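Local coordinates for Lin2004 protein (Listeria innocua, PDB 2HUJ) that is of unknown function but folds as a four-helix bundle and represents a bacterial family of uncharacterised proteins, at residues A[36-41]-A[110-116]; A[21-26]-A[69-74]; A[55-60]-A[102-106]. All blocks are in the same frame, centred on the assembly; numbering follows the deposited sequence.

In the fold
From the N terminus, helix 16-45 runs the length of the bundle and supplies the first segments of two contacts. Contact 2 closes the earliest loop: helix 52-81 returns and lays residues 69-74 against 21-26. Helix 88-104 then follows, and contact 3 ties residues 102-106, at its C-terminal end, to the start of helix 52-81. Contact 1 comes last, joining 36-41 to the beginning of helix 112-137. Contact 3 lies within the span of contact 1, and the two touch through Asn36 and Ser110; contact 2 crosses both along the chain. Contacts 1 and 2 sit on opposite sides of the chain's centre, their own centres about 24 Å apart.

Contact 1: residues A[36-41]-A[110-116]; sequences NWELYL and SFYKHFL
Tyr40 and Phe115 lie almost flat against each other, an offset stack with ring centroids 4.0 Å apart and planes at 7°, where two antiparallel helices of the four-helix bundle meet. The two side chains run antiparallel to each other, each entering from its own helix. Tyr40 holds CG anti to its backbone N (chi1 169°), which carries the ring across toward helix 112-137, and CD2 of Phe115 lies over the centre of the tyrosine ring. Tyr40 CB makes a separate CH-pi contact over the Phe115 face. Phenylalanine suits this buried place because its whole surface is apolar. Trp37 adds a third ring at an oblique angle: its CE3 comes to 3.5 Å from Phe115 CD1. The far end of the indole, CH2, reaches Leu116 CD1 at 3.8 Å and also the Tyr112 ring, completing an aromatic cluster at the start of helix 112-137. Beyond the segments, Tyr119 stacks on the same tryptophan. A wide helix separation, 11.7 Å between the segment axes, accords with such large side chains filling the interface. Tyrosine fits its own position because the ring belongs to the cluster while the hydroxyl reaches the backbone just before the helix. There Tyr40 OH donates a 2.7 Å hydrogen bond to Ser110 O, approaching from 40° above the carbonyl plane.

Contact 2: residues A[21-26]-A[69-74]; sequences ELLIRT and DFLELA
Leu22 and Thr26 meet Phe70 on the tightly packed side of this contact. CD1 of Leu22 touches three neighbours at once: Phe70 CD1, Leu73 CB and Ala74 CB, the last at 3.9 Å. Alanine's small side chain lets the leucine methyl sit close to the helix backbone. Thr26 OG1 lies at the edge of the Phe70 ring, 3.3 Å from CE1; a threonine can be buried here because its hydroxyl bonds back to Leu22 O. Phe70 continues inward to Leu126 of helix 112-137 and Leu91 of helix 88-104. Toward the more exposed side, charges replace hydrocarbon. Arg25 extends from CG to NE (chi2 180°, chi3 177°), long enough to span the two helices. Its NH1 gives one hydrogen bond to Asp69 O at 3.0 Å and another, within a salt bridge, to Glu72 OE1 at 3.1 Å, meeting that oxygen from above the carboxylate plane. NE pairs with Glu21 OE2, so three acceptors restrain the guanidinium. Leu73 CD1 covers one of its faces and Asp69 CB the opposite one. Apolar side chains within and a salt-bridge network, here Glu21, Arg25 and Glu72, along the more exposed edge are typical of antiparallel helices in a four-helix bundle.

Contact 3: residues A[55-60]-A[102-106]; sequences DMKPFV and AVSAF
The backbones come nearest at Val60 and Ala102, whose CA atoms are 5.7 Å apart; helix 55-60 is kinked at Pro58, and residues 102-106 have left the helical conformation by Phe106. Alanine suits the close point, where Ala102 CB lies 4.0 Å from Phe59 CE2. Beside it the branched valines touch, Val60 CG2 to Val103 CG2 at 3.7 Å. Phe106 carries the largest share of the contact, packed against Met56 and Phe59. Its ring turns an edge toward the face of Phe59 in an offset edge-to-face pair, planes at 87°, and Phe106 CZ reaches Phe59 CB at 3.7 Å. This joins two helices at one end of the four-helix bundle, where Phe59 also packs on Gln32 and Asn36 of helix 16-45. Selenomethionine Met56 covers one face of Phe106: CB stands over the ring centre, 4.2 Å from the centroid. The selenium makes an oblique Met-aromatic contact, and a bend at chi3 (-89°) brings CE back to Phe106 CB at 3.7 Å. A flexible unbranched chain can follow the ring's outline in this way. Phe50, in the loop ahead of helix 52-81, also meets the Phe106 ring. No hydrogen bond crosses the contact, and Ala102 O, buried by it, has no polar partner; Phe59 CD2 lies 3.9 Å from that oxygen.

Contact 1: residues A[36-41]-A[110-116]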
loop_
_atom_site.group_PDB
_atom_site.type_symbol
_atom_site.label_atom_id
_atom_site.label_comp_id
_atom_site.label_asym_id
_atom_site.label_seq_id
_atom_site.Cartn_x
_atom_site.Cartn_y
_atom_site.Cartn_z
ATOM N N ASN A 36 4.700 -2.526 -6.766
ATOM C CA ASN A 36 3.906 -1.968 -7.870
ATOM C C ASN A 36 4.736 -1.020 -8.692
ATOM O O ASN A 36 4.743 -1.055 -9.932
ATOM C CB ASN A 36 2.683 -1.209 -7.347
ATOM C CG ASN A 36 1.658 -2.107 -6.622
ATOM O OD1 ASN A 36 1.795 -3.331 -6.536
ATOM N ND2 ASN A 36 0.620 -1.453 -6.098
ATOM N N TRP A 37 5.434 -0.132 -7.991
ATOM C CA TRP A 37 6.219 0.925 -8.639
ATOM C C TRP A 37 7.379 0.323 -9.413
ATOM O O TRP A 37 7.651 0.706 -10.547
ATOM C CB TRP A 37 6.721 1.869 -7.548
ATOM C CG TRP A 37 7.559 3.013 -7.993
ATOM C CD1 TRP A 37 8.822 3.284 -7.595
ATOM C CD2 TRP A 37 7.180 4.086 -8.895
ATOM N NE1 TRP A 37 9.260 4.447 -8.176
ATOM C CE2 TRP A 37 8.285 4.959 -8.980
ATOM C CE3 TRP A 37 6.027 4.377 -9.628
ATOM C CZ2 TRP A 37 8.291 6.099 -9.810
ATOM C CZ3 TRP A 37 6.023 5.528 -10.440
ATOM C CH2 TRP A 37 7.137 6.366 -10.510
ATOM N N GLU A 38 8.075 -0.636 -8.816
ATOM C CA GLU A 38 9.199 -1.256 -9.519
ATOM C C GLU A 38 8.772 -2.086 -10.720
ATOM O O GLU A 38 9.464 -2.082 -11.733
ATOM C CB GLU A 38 10.048 -2.099 -8.574
ATOM C CG GLU A 38 10.723 -1.279 -7.441
ATOM C CD GLU A 38 11.764 -0.265 -7.940
ATOM O OE1 GLU A 38 12.358 -0.470 -9.038
ATOM O OE2 GLU A 38 11.987 0.737 -7.220
ATOM N N LEU A 39 7.634 -2.765 -10.632
ATOM C CA LEU A 39 7.103 -3.510 -11.782
ATOM C C LEU A 39 6.755 -2.544 -12.913
ATOM O O LEU A 39 7.106 -2.773 -14.067
ATOM C CB LEU A 39 5.879 -4.355 -11.374
ATOM C CG LEU A 39 5.180 -5.148 -12.489
ATOM C CD1 LEU A 39 6.167 -6.091 -13.146
ATOM C CD2 LEU A 39 4.009 -5.911 -11.923
ATOM N N TYR A 40 6.094 -1.448 -12.553
ATOM C CA TYR A 40 5.715 -0.421 -13.528
ATOM C C TYR A 40 6.938 0.107 -14.242
ATOM O O TYR A 40 6.976 0.162 -15.495
ATOM C CB TYR A 40 4.937 0.690 -12.844
ATOM C CG TYR A 40 4.722 1.905 -13.708
ATOM C CD1 TYR A 40 4.040 1.831 -14.911
ATOM C CD2 TYR A 40 5.260 3.132 -13.340
ATOM C CE1 TYR A 40 3.841 2.963 -15.703
ATOM C CE2 TYR A 40 5.090 4.252 -14.147
ATOM C CZ TYR A 40 4.380 4.173 -15.316
ATOM O OH TYR A 40 4.237 5.310 -16.082
ATOM N N LEU A 41 7.926 0.551 -13.459
ATOM C CA LEU A 41 9.148 1.117 -14.030
ATOM C C LEU A 41 9.822 0.125 -14.960
ATOM O O LEU A 41 10.299 0.505 -16.036
ATOM C CB LEU A 41 10.117 1.568 -12.945
ATOM C CG LEU A 41 9.651 2.775 -12.126
ATOM C CD1 LEU A 41 10.704 3.144 -11.112
ATOM C CD2 LEU A 41 9.254 3.964 -12.996
ATOM N N SER A 110 1.106 3.162 -18.855
ATOM C CA SER A 110 0.266 3.870 -17.904
ATOM C C SER A 110 0.847 5.275 -17.704
ATOM O O SER A 110 2.080 5.464 -17.731
ATOM C CB SER A 110 0.159 3.150 -16.562
ATOM O OG SER A 110 -0.483 1.904 -16.724
ATOM N N PHE A 111 -0.045 6.251 -17.562
ATOM C CA PHE A 111 0.374 7.644 -17.503
ATOM C C PHE A 111 1.288 7.841 -16.291
ATOM O O PHE A 111 0.910 7.502 -15.164
ATOM C CB PHE A 111 -0.832 8.583 -17.430
ATOM C CG PHE A 111 -1.599 8.720 -18.730
ATOM C CD1 PHE A 111 -0.950 8.716 -19.959
ATOM C CD2 PHE A 111 -2.978 8.894 -18.714
ATOM C CE1 PHE A 111 -1.661 8.853 -21.147
ATOM C CE2 PHE A 111 -3.692 9.032 -19.904
ATOM C CZ PHE A 111 -3.023 9.011 -21.118
ATOM N N TYR A 112 2.492 8.358 -16.542
ATOM C CA TYR A 112 3.542 8.378 -15.537
ATOM C C TYR A 112 3.221 9.252 -14.301
ATOM O O TYR A 112 3.350 8.777 -13.168
ATOM C CB TYR A 112 4.852 8.827 -16.158
ATOM C CG TYR A 112 5.960 8.849 -15.157
ATOM C CD1 TYR A 112 6.675 7.699 -14.866
ATOM C CD2 TYR A 112 6.270 10.008 -14.466
ATOM C CE1 TYR A 112 7.676 7.710 -13.941
ATOM C CE2 TYR A 112 7.272 10.028 -13.531
ATOM C CZ TYR A 112 7.965 8.880 -13.276
ATOM O OH TYR A 112 8.975 8.906 -12.360
ATOM N N LYS A 113 2.837 10.507 -14.517
ATOM C CA LYS A 113 2.556 11.388 -13.375
ATOM C C LYS A 113 1.431 10.853 -12.502
ATOM O O LYS A 113 1.546 10.863 -11.268
ATOM C CB LYS A 113 2.312 12.849 -13.809
ATOM C CG LYS A 113 2.058 13.825 -12.644
ATOM C CD LYS A 113 1.896 15.254 -13.126
ATOM C CE LYS A 113 1.583 16.223 -11.979
ATOM N NZ LYS A 113 0.340 15.788 -11.250
ATOM N N HIS A 114 0.361 10.346 -13.111
ATOM C CA HIS A 114 -0.737 9.763 -12.334
ATOM C C HIS A 114 -0.229 8.601 -11.470
ATOM O O HIS A 114 -0.511 8.515 -10.265
ATOM C CB HIS A 114 -1.880 9.292 -13.239
ATOM C CG HIS A 114 -2.644 10.409 -13.874
ATOM N ND1 HIS A 114 -2.565 11.718 -13.432
ATOM C CD2 HIS A 114 -3.491 10.423 -14.933
ATOM C CE1 HIS A 114 -3.336 12.484 -14.184
ATOM N NE2 HIS A 114 -3.908 11.726 -15.104
ATOM N N PHE A 115 0.562 7.717 -12.071
ATOM C CA PHE A 115 1.116 6.575 -11.328
ATOM C C PHE A 115 2.001 7.039 -10.174
ATOM O O PHE A 115 1.813 6.632 -9.031
ATOM C CB PHE A 115 1.875 5.647 -12.286
ATOM C CG PHE A 115 1.980 4.228 -11.794
ATOM C CD1 PHE A 115 2.653 3.940 -10.597
ATOM C CD2 PHE A 115 1.477 3.178 -12.526
ATOM C CE1 PHE A 115 2.768 2.640 -10.114
ATOM C CE2 PHE A 115 1.580 1.865 -12.031
ATOM C CZ PHE A 115 2.257 1.592 -10.862
ATOM N N LEU A 116 2.964 7.887 -10.489
ATOM C CA LEU A 116 3.840 8.503 -9.496
ATOM C C LEU A 116 3.037 9.091 -8.333
ATOM O O LEU A 116 3.384 8.883 -7.190
ATOM C CB LEU A 116 4.627 9.615 -10.143
ATOM C CG LEU A 116 5.508 10.461 -9.216
ATOM C CD1 LEU A 116 6.629 9.615 -8.674
ATOM C CD2 LEU A 116 6.037 11.662 -9.939
#

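Contact 2: residues A[21-26]-A[69-74]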
loop_
_atom_site.group_PDB
_atom_site.type_symbol
_atom_site.label_atom_id
_atom_site.label_comp_id
_atom_site.label_asym_id
_atom_site.label_seq_id
_atom_site.Cartn_x
_atom_site.Cartn_y
_atom_site.Cartn_z
ATOM N N GLU A 21 1.220 -5.741 15.450
ATOM C CA GLU A 21 0.638 -6.367 14.279
ATOM C C GLU A 21 0.296 -5.342 13.212
ATOM O O GLU A 21 0.579 -5.566 12.028
ATOM C CB GLU A 21 -0.563 -7.226 14.662
ATOM C CG GLU A 21 -1.107 -8.045 13.470
ATOM C CD GLU A 21 -0.100 -9.049 12.953
ATOM O OE1 GLU A 21 0.486 -9.747 13.798
ATOM O OE2 GLU A 21 0.105 -9.148 11.720
ATOM N N LEU A 22 -0.282 -4.198 13.618
ATOM C CA LEU A 22 -0.532 -3.123 12.672
ATOM C C LEU A 22 0.752 -2.610 11.994
ATOM O O LEU A 22 0.775 -2.451 10.786
ATOM C CB LEU A 22 -1.271 -1.953 13.358
ATOM C CG LEU A 22 -1.614 -0.762 12.457
ATOM C CD1 LEU A 22 -2.430 -1.163 11.233
ATOM C CD2 LEU A 22 -2.337 0.279 13.296
ATOM N N LEU A 23 1.812 -2.396 12.768
ATOM C CA LEU A 23 3.105 -1.978 12.227
ATOM C C LEU A 23 3.606 -2.938 11.158
ATOM O O LEU A 23 3.974 -2.524 10.052
ATOM C CB LEU A 23 4.129 -1.848 13.347
ATOM C CG LEU A 23 5.543 -1.370 12.974
ATOM C CD1 LEU A 23 5.516 -0.121 12.142
ATOM C CD2 LEU A 23 6.380 -1.166 14.216
ATOM N N ILE A 24 3.585 -4.230 11.481
ATOM C CA ILE A 24 3.984 -5.275 10.524
ATOM C C ILE A 24 3.142 -5.213 9.228
ATOM O O ILE A 24 3.684 -5.235 8.125
ATOM C CB ILE A 24 3.909 -6.668 11.179
ATOM C CG1 ILE A 24 4.980 -6.783 12.276
ATOM C CG2 ILE A 24 4.107 -7.774 10.139
ATOM C CD1 ILE A 24 4.882 -8.027 13.101
ATOM N N ARG A 25 1.823 -5.078 9.359
ATOM C CA ARG A 25 0.967 -5.000 8.200
ATOM C C ARG A 25 1.149 -3.706 7.399
ATOM O O ARG A 25 1.011 -3.696 6.180
ATOM C CB ARG A 25 -0.485 -5.188 8.615
ATOM C CG ARG A 25 -0.716 -6.545 9.173
ATOM C CD ARG A 25 -2.104 -6.749 9.581
ATOM N NE ARG A 25 -2.262 -8.123 10.038
ATOM C CZ ARG A 25 -3.429 -8.712 10.290
ATOM N NH1 ARG A 25 -4.591 -8.098 10.076
ATOM N NH2 ARG A 25 -3.427 -9.959 10.739
ATOM N N THR A 26 1.517 -2.635 8.089
ATOM C CA THR A 26 1.871 -1.357 7.435
ATOM C C THR A 26 3.130 -1.532 6.605
ATOM O O THR A 26 3.176 -1.094 5.476
ATOM C CB THR A 26 2.094 -0.236 8.492
ATOM O OG1 THR A 26 0.907 -0.097 9.289
ATOM C CG2 THR A 26 2.412 1.109 7.818
ATOM N N ASP A 69 -5.736 -6.825 5.037
ATOM C CA ASP A 69 -5.095 -7.155 6.299
ATOM C C ASP A 69 -4.753 -5.867 7.045
ATOM O O ASP A 69 -4.991 -5.750 8.247
ATOM C CB ASP A 69 -3.809 -7.954 6.049
ATOM C CG ASP A 69 -4.060 -9.426 5.745
ATOM O OD1 ASP A 69 -5.236 -9.839 5.602
ATOM O OD2 ASP A 69 -3.048 -10.157 5.602
ATOM N N PHE A 70 -4.229 -4.880 6.321
ATOM C CA PHE A 70 -3.925 -3.598 6.938
ATOM C C PHE A 70 -5.174 -2.911 7.474
ATOM O O PHE A 70 -5.214 -2.491 8.630
ATOM C CB PHE A 70 -3.200 -2.695 5.947
ATOM C CG PHE A 70 -3.068 -1.263 6.389
ATOM C CD1 PHE A 70 -2.042 -0.843 7.284
ATOM C CD2 PHE A 70 -3.932 -0.299 5.886
ATOM C CE1 PHE A 70 -1.925 0.487 7.635
ATOM C CE2 PHE A 70 -3.820 1.021 6.249
ATOM C CZ PHE A 70 -2.835 1.425 7.129
ATOM N N LEU A 71 -6.202 -2.811 6.647
ATOM C CA LEU A 71 -7.417 -2.106 7.048
ATOM C C LEU A 71 -8.127 -2.760 8.220
ATOM O O LEU A 71 -8.700 -2.066 9.054
ATOM C CB LEU A 71 -8.396 -1.985 5.894
ATOM C CG LEU A 71 -7.985 -1.002 4.788
ATOM C CD1 LEU A 71 -8.979 -1.154 3.649
ATOM C CD2 LEU A 71 -7.920 0.427 5.307
ATOM N N GLU A 72 -8.091 -4.084 8.280
ATOM C CA GLU A 72 -8.702 -4.844 9.387
ATOM C C GLU A 72 -8.297 -4.302 10.747
ATOM O O GLU A 72 -9.124 -4.210 11.637
ATOM C CB GLU A 72 -8.310 -6.320 9.274
ATOM C CG GLU A 72 -9.029 -7.223 10.227
ATOM C CD GLU A 72 -8.433 -8.621 10.311
ATOM O OE1 GLU A 72 -7.485 -8.949 9.547
ATOM O OE2 GLU A 72 -8.937 -9.389 11.161
ATOM N N LEU A 73 -7.025 -3.945 10.891
ATOM C CA LEU A 73 -6.494 -3.357 12.123
ATOM C C LEU A 73 -6.416 -1.836 12.128
ATOM O O LEU A 73 -6.624 -1.195 13.166
ATOM C CB LEU A 73 -5.102 -3.911 12.383
ATOM C CG LEU A 73 -4.987 -5.434 12.489
ATOM C CD1 LEU A 73 -3.594 -5.758 12.957
ATOM C CD2 LEU A 73 -6.003 -5.986 13.470
ATOM N N ALA A 74 -6.185 -1.244 10.958
ATOM C CA ALA A 74 -5.952 0.186 10.848
ATOM C C ALA A 74 -7.213 1.000 11.083
ATOM O O ALA A 74 -7.134 2.094 11.642
ATOM C CB ALA A 74 -5.382 0.543 9.431
#

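Contact 3: residues A[55-60]-A[102-106]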
loop_
_atom_site.group_PDB
_atom_site.type_symbol
_atom_site.label_atom_id
_atom_site.label_comp_id
_atom_site.label_asym_id
_atom_site.label_seq_id
_atom_site.Cartn_x
_atom_site.Cartn_y
_atom_site.Cartn_z
ATOM N N ASP A 55 -0.023 -14.339 -14.137
ATOM C CA ASP A 55 0.772 -13.196 -13.666
ATOM C C ASP A 55 -0.024 -12.108 -12.934
ATOM O O ASP A 55 0.266 -11.802 -11.778
ATOM C CB ASP A 55 1.502 -12.574 -14.855
ATOM C CG ASP A 55 2.384 -13.578 -15.582
ATOM O OD1 ASP A 55 3.146 -14.301 -14.894
ATOM O OD2 ASP A 55 2.297 -13.688 -16.826
HETATM N N MSE A 56 -1.020 -11.536 -13.611
HETATM C CA MSE A 56 -1.753 -10.404 -13.052
HETATM C C MSE A 56 -2.617 -10.778 -11.851
HETATM O O MSE A 56 -2.495 -10.124 -10.811
HETATM C CB MSE A 56 -2.631 -9.719 -14.106
HETATM C CG MSE A 56 -3.409 -8.483 -13.589
HETATM SE SE MSE A 56 -4.433 -7.622 -14.983
HETATM C CE MSE A 56 -3.074 -6.387 -15.652
ATOM N N LYS A 57 -3.514 -11.756 -11.991
ATOM C CA LYS A 57 -4.440 -12.063 -10.894
ATOM C C LYS A 57 -3.727 -12.366 -9.562
ATOM O O LYS A 57 -4.096 -11.818 -8.526
ATOM C CB LYS A 57 -5.415 -13.167 -11.285
ATOM C CG LYS A 57 -6.478 -13.468 -10.239
ATOM C CD LYS A 57 -7.274 -14.693 -10.629
ATOM C CE LYS A 57 -8.248 -15.035 -9.536
ATOM N NZ LYS A 57 -7.587 -15.592 -8.334
ATOM N N PRO A 58 -2.714 -13.224 -9.582
ATOM C CA PRO A 58 -1.994 -13.512 -8.336
ATOM C C PRO A 58 -1.335 -12.262 -7.724
ATOM O O PRO A 58 -1.324 -12.097 -6.511
ATOM C CB PRO A 58 -0.940 -14.523 -8.777
ATOM C CG PRO A 58 -1.575 -15.171 -10.011
ATOM C CD PRO A 58 -2.229 -14.053 -10.703
ATOM N N PHE A 59 -0.789 -11.413 -8.578
ATOM C CA PHE A 59 -0.156 -10.176 -8.110
ATOM C C PHE A 59 -1.196 -9.257 -7.478
ATOM O O PHE A 59 -0.990 -8.714 -6.387
ATOM C CB PHE A 59 0.571 -9.480 -9.255
ATOM C CG PHE A 59 1.435 -8.314 -8.822
ATOM C CD1 PHE A 59 2.752 -8.520 -8.415
ATOM C CD2 PHE A 59 0.942 -7.025 -8.834
ATOM C CE1 PHE A 59 3.566 -7.463 -8.047
ATOM C CE2 PHE A 59 1.760 -5.939 -8.461
ATOM C CZ PHE A 59 3.069 -6.157 -8.060
ATOM N N VAL A 60 -2.305 -9.052 -8.179
ATOM C CA VAL A 60 -3.361 -8.173 -7.699
ATOM C C VAL A 60 -4.021 -8.755 -6.428
ATOM O O VAL A 60 -4.296 -8.026 -5.471
ATOM C CB VAL A 60 -4.388 -7.861 -8.792
ATOM C CG1 VAL A 60 -5.540 -7.039 -8.227
ATOM C CG2 VAL A 60 -3.700 -7.079 -9.938
ATOM N N ALA A 102 -1.381 -1.695 -8.705
ATOM C CA ALA A 102 -1.051 -3.104 -8.953
ATOM C C ALA A 102 -1.522 -3.566 -10.309
ATOM O O ALA A 102 -0.795 -4.275 -11.036
ATOM C CB ALA A 102 -1.639 -3.968 -7.855
ATOM N N VAL A 103 -2.718 -3.140 -10.686
ATOM C CA VAL A 103 -3.239 -3.438 -12.039
ATOM C C VAL A 103 -2.488 -2.666 -13.138
ATOM O O VAL A 103 -2.053 -3.240 -14.123
ATOM C CB VAL A 103 -4.729 -3.143 -12.107
ATOM C CG1 VAL A 103 -5.250 -3.363 -13.491
ATOM C CG2 VAL A 103 -5.471 -3.989 -11.088
ATOM N N SER A 104 -2.279 -1.362 -12.928
ATOM C CA SER A 104 -1.590 -0.502 -13.915
ATOM C C SER A 104 -0.115 -0.856 -14.116
ATOM O O SER A 104 0.436 -0.573 -15.171
ATOM C CB SER A 104 -1.699 0.962 -13.478
ATOM O OG SER A 104 -3.051 1.375 -13.537
ATOM N N ALA A 105 0.515 -1.470 -13.103
ATOM C CA ALA A 105 1.929 -1.798 -13.189
ATOM C C ALA A 105 2.271 -2.727 -14.389
ATOM O O ALA A 105 3.376 -2.739 -14.866
ATOM C CB ALA A 105 2.370 -2.443 -11.934
ATOM N N PHE A 106 1.308 -3.523 -14.829
ATOM C CA PHE A 106 1.536 -4.418 -15.968
ATOM C C PHE A 106 1.572 -3.706 -17.311
ATOM O O PHE A 106 1.891 -4.332 -18.321
ATOM C CB PHE A 106 0.465 -5.513 -15.972
ATOM C CG PHE A 106 0.640 -6.494 -14.847
ATOM C CD1 PHE A 106 0.112 -6.238 -13.591
ATOM C CD2 PHE A 106 1.427 -7.627 -15.028
ATOM C CE1 PHE A 106 0.317 -7.128 -12.543
ATOM C CE2 PHE A 106 1.650 -8.522 -13.968
ATOM C CZ PHE A 106 1.087 -8.265 -12.733
#